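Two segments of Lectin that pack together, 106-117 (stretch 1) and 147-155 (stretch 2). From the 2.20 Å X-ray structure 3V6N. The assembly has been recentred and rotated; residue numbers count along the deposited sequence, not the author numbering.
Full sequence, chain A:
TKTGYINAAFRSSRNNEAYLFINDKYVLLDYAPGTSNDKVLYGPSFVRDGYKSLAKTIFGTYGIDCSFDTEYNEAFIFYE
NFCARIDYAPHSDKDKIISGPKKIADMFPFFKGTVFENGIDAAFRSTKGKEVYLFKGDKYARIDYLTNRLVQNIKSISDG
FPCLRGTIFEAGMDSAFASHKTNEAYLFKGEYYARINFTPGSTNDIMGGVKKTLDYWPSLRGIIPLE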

# COMPACT_ATOMS: atom_id res chain seq x y z
N ASP A 106 -13.04 0.12 -0.38
CA ASP A 106 -13.33 -0.05 -1.80
C ASP A 106 -13.68 -1.49 -2.14
O ASP A 106 -14.42 -1.74 -3.09
N MET A 107 -13.13 -2.43 -1.39
CA MET A 107 -13.44 -3.84 -1.63
C MET A 107 -14.73 -4.24 -0.91
O MET A 107 -15.48 -5.06 -1.42
N PHE A 108 -14.96 -3.65 0.27
CA PHE A 108 -16.11 -3.95 1.14
C PHE A 108 -16.71 -2.65 1.66
O PHE A 108 -16.40 -2.24 2.78
N PRO A 109 -17.58 -1.99 0.85
CA PRO A 109 -18.09 -0.66 1.22
C PRO A 109 -18.93 -0.60 2.48
O PRO A 109 -19.05 0.46 3.09
N PHE A 110 -19.52 -1.73 2.89
CA PHE A 110 -20.34 -1.77 4.11
C PHE A 110 -19.51 -1.51 5.37
O PHE A 110 -20.06 -1.23 6.44
N PHE A 111 -18.18 -1.56 5.24
CA PHE A 111 -17.30 -1.27 6.37
C PHE A 111 -17.00 0.21 6.60
O PHE A 111 -16.49 0.60 7.66
N LYS A 112 -17.34 1.04 5.62
CA LYS A 112 -17.11 2.48 5.76
C LYS A 112 -17.79 3.00 7.03
O LYS A 112 -18.91 2.63 7.32
N GLY A 113 -17.09 3.82 7.80
CA GLY A 113 -17.64 4.39 9.04
C GLY A 113 -17.58 3.48 10.26
O GLY A 113 -18.06 3.86 11.35
N THR A 114 -17.01 2.29 10.08
CA THR A 114 -16.80 1.33 11.18
C THR A 114 -15.31 1.21 11.51
O THR A 114 -14.46 1.73 10.78
N VAL A 115 -15.02 0.51 12.59
CA VAL A 115 -13.65 0.23 13.00
C VAL A 115 -12.91 -0.73 12.01
O VAL A 115 -11.68 -0.70 11.93
N PHE A 116 -13.67 -1.50 11.23
CA PHE A 116 -13.08 -2.44 10.26
C PHE A 116 -12.42 -1.75 9.05
O PHE A 116 -11.65 -2.39 8.31
N GLU A 117 -12.72 -0.48 8.79
CA GLU A 117 -12.15 0.13 7.58
C GLU A 117 -10.64 0.41 7.64
O GLU A 117 -9.99 0.54 6.61
N THR A 147 -21.40 -12.37 -2.87
CA THR A 147 -22.34 -11.28 -3.18
C THR A 147 -21.89 -9.94 -2.59
O THR A 147 -22.51 -8.91 -2.86
N ASN A 148 -20.83 -9.97 -1.79
CA ASN A 148 -20.25 -8.76 -1.20
C ASN A 148 -21.26 -8.07 -0.24
O ASN A 148 -21.54 -6.87 -0.35
N ARG A 149 -21.79 -8.85 0.69
CA ARG A 149 -22.84 -8.36 1.57
C ARG A 149 -22.59 -8.66 3.03
O ARG A 149 -22.22 -9.77 3.40
N LEU A 150 -22.83 -7.64 3.85
CA LEU A 150 -22.91 -7.80 5.30
C LEU A 150 -24.20 -8.53 5.65
O LEU A 150 -25.28 -8.04 5.35
N VAL A 151 -24.08 -9.70 6.26
CA VAL A 151 -25.22 -10.59 6.51
C VAL A 151 -26.06 -10.20 7.73
O VAL A 151 -27.26 -10.49 7.77
N GLN A 152 -25.45 -9.54 8.72
CA GLN A 152 -26.16 -9.10 9.92
C GLN A 152 -25.40 -7.92 10.53
O GLN A 152 -24.27 -7.65 10.13
N ASN A 153 -26.01 -7.23 11.49
CA ASN A 153 -25.30 -6.19 12.22
C ASN A 153 -23.98 -6.65 12.87
O ASN A 153 -23.85 -7.79 13.32
N ILE A 154 -23.01 -5.75 12.90
CA ILE A 154 -21.76 -5.97 13.62
C ILE A 154 -22.07 -6.14 15.11
O ILE A 154 -22.81 -5.35 15.68
N LYS A 155 -21.53 -7.18 15.74
CA LYS A 155 -21.89 -7.52 17.13
C LYS A 155 -20.65 -7.74 18.00
O LYS A 155 -19.57 -7.98 17.47

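No clear hydrogen bond joins segments 106-117 and 147-155; aromatic rings of the first meet aliphatic side chains and backbone of the second, burying 405 Å² in all. Phe110 has the most area covered by the other segment, 89 Å². Its CA-to-CB bond points toward the other segment, and chi1 near 43° (p) lays the ring against the start of the strand. Leu150 CB sits over one ring face, 4.2 Å from the centroid of the Phe110 ring and 26° off its normal, a CH-pi contact whose closest atoms are Phe110 CD2 and Leu150 CB at 3.9 Å. At the ring edge, near its plane, Phe110 CE1 comes 3.3 Å from Asn148 O. Leu150 (t, p) also points toward segment 106-117, and its CD1 reaches CE1 of the buried Phe111 (m) at 4.3 Å. Arg149, next to it in the strand, points away and leaves its extended side chain exposed.

Asn148 (t), with positive phi, starts sideways, but its end comes nearer and settles by Met107, Phe108 (m) and Pro109. Its amide is probably turned over in the model, so its polar pairing with the Met107 carbonyl remains open.

At the far end the CA-to-CB bond of Ile154 (m, t) points toward segment 106-117, and its side chain touches two residues: its CD1 lies 3.7 Å from Thr114 CG2, and its CG2 lies 3.7 Å from CE1 of Phe116 (m). Thr114 (p) thus offers its methyl to Ile154 while its hydroxyl works within its own segment: Thr114 OG1 donates to Phe111 O at 2.5 Å and accepts a weak bond from Phe116 N at 3.2 Å. These bonds tie together the type II turn from Phe111 to Thr114 and the residues after it. Gly113, with its positive phi, lies in that turn, and Gly113 N donates to Glu117 OE1 at 2.6 Å.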

# COMPACT_ATOMS: atom_id res chain seq x y z
CB ASP A 106 -12.15 0.39 -2.67
CG ASP A 106 -11.97 1.91 -2.69
OD1 ASP A 106 -12.90 2.66 -2.32
OD2 ASP A 106 -10.87 2.36 -3.06
CB MET A 107 -12.27 -4.71 -1.17
CG MET A 107 -12.28 -6.13 -1.70
SD MET A 107 -11.50 -6.25 -3.32
CE MET A 107 -9.77 -6.33 -2.87
CB PHE A 108 -15.70 -4.80 2.36
CG PHE A 108 -14.92 -6.05 2.01
CD1 PHE A 108 -15.56 -7.15 1.44
CD2 PHE A 108 -13.56 -6.12 2.27
CE1 PHE A 108 -14.84 -8.29 1.12
CE2 PHE A 108 -12.84 -7.27 1.95
CZ PHE A 108 -13.48 -8.36 1.37
CB PRO A 109 -18.94 -0.27 -0.00
CG PRO A 109 -18.36 -1.07 -1.14
CD PRO A 109 -17.98 -2.38 -0.51
CB PHE A 110 -21.11 -3.10 4.22
CG PHE A 110 -20.29 -4.32 3.85
CD1 PHE A 110 -20.39 -4.88 2.58
CD2 PHE A 110 -19.44 -4.91 4.78
CE1 PHE A 110 -19.65 -6.01 2.24
CE2 PHE A 110 -18.70 -6.03 4.45
CZ PHE A 110 -18.80 -6.58 3.18
CB PHE A 111 -15.99 -2.09 6.28
CG PHE A 111 -16.15 -3.53 6.69
CD1 PHE A 111 -17.05 -3.90 7.70
CD2 PHE A 111 -15.39 -4.53 6.08
CE1 PHE A 111 -17.19 -5.22 8.08
CE2 PHE A 111 -15.53 -5.86 6.47
CZ PHE A 111 -16.43 -6.20 7.46
CB LYS A 112 -17.60 3.23 4.52
CG LYS A 112 -17.09 4.67 4.42
CD LYS A 112 -18.11 5.57 3.70
CE LYS A 112 -18.52 4.98 2.36
NZ LYS A 112 -17.34 4.84 1.46
CB THR A 114 -17.30 -0.10 10.85
OG1 THR A 114 -16.46 -0.68 9.85
CG2 THR A 114 -18.75 -0.11 10.38
CB VAL A 115 -13.61 -0.25 14.48
CG1 VAL A 115 -14.33 -1.60 14.67
CG2 VAL A 115 -12.18 -0.26 15.02
CB PHE A 116 -14.12 -3.42 9.73
CG PHE A 116 -14.63 -4.41 10.74
CD1 PHE A 116 -15.60 -4.04 11.68
CD2 PHE A 116 -14.17 -5.73 10.75
CE1 PHE A 116 -16.09 -4.97 12.60
CE2 PHE A 116 -14.64 -6.65 11.67
CZ PHE A 116 -15.61 -6.27 12.59
CB GLU A 117 -12.94 1.35 7.09
CG GLU A 117 -12.76 2.64 7.88
CD GLU A 117 -13.56 3.79 7.28
OE1 GLU A 117 -14.51 4.26 7.94
OE2 GLU A 117 -13.25 4.23 6.15
CB THR A 147 -23.75 -11.62 -2.69
OG1 THR A 147 -23.73 -11.71 -1.27
CG2 THR A 147 -24.20 -12.96 -3.27
CB ASN A 148 -19.75 -7.83 -2.30
CG ASN A 148 -18.67 -6.88 -1.84
OD1 ASN A 148 -17.71 -7.28 -1.20
ND2 ASN A 148 -18.83 -5.61 -2.17
CB ARG A 149 -24.18 -8.97 1.18
CG ARG A 149 -24.90 -8.25 0.04
CD ARG A 149 -26.04 -9.10 -0.49
NE ARG A 149 -27.03 -8.30 -1.22
CZ ARG A 149 -28.11 -8.81 -1.82
NH1 ARG A 149 -28.34 -10.11 -1.78
NH2 ARG A 149 -28.95 -8.00 -2.46
CB LEU A 150 -22.83 -6.41 5.95
CG LEU A 150 -22.72 -6.26 7.47
CD1 LEU A 150 -21.31 -6.60 7.96
CD2 LEU A 150 -23.09 -4.82 7.82
CB VAL A 151 -24.75 -12.06 6.64
CG1 VAL A 151 -25.81 -12.91 7.33
CG2 VAL A 151 -24.40 -12.63 5.27
CB GLN A 152 -26.25 -10.26 10.94
CG GLN A 152 -24.92 -10.65 11.57
CD GLN A 152 -24.87 -12.06 12.16
OE1 GLN A 152 -24.04 -12.33 13.04
NE2 GLN A 152 -25.73 -12.96 11.69
CB ASN A 153 -26.22 -5.58 13.28
CG ASN A 153 -27.39 -4.83 12.67
OD1 ASN A 153 -27.43 -4.57 11.46
ND2 ASN A 153 -28.37 -4.50 13.51
CB ILE A 154 -20.77 -4.81 13.35
CG1 ILE A 154 -20.41 -4.77 11.86
CG2 ILE A 154 -19.49 -4.97 14.16
CD1 ILE A 154 -19.95 -3.41 11.38
CB LYS A 155 -22.72 -8.79 17.15
CG LYS A 155 -24.18 -8.60 16.77
CD LYS A 155 -24.88 -9.93 16.54
CE LYS A 155 -26.40 -9.74 16.50
NZ LYS A 155 -27.08 -10.83 15.74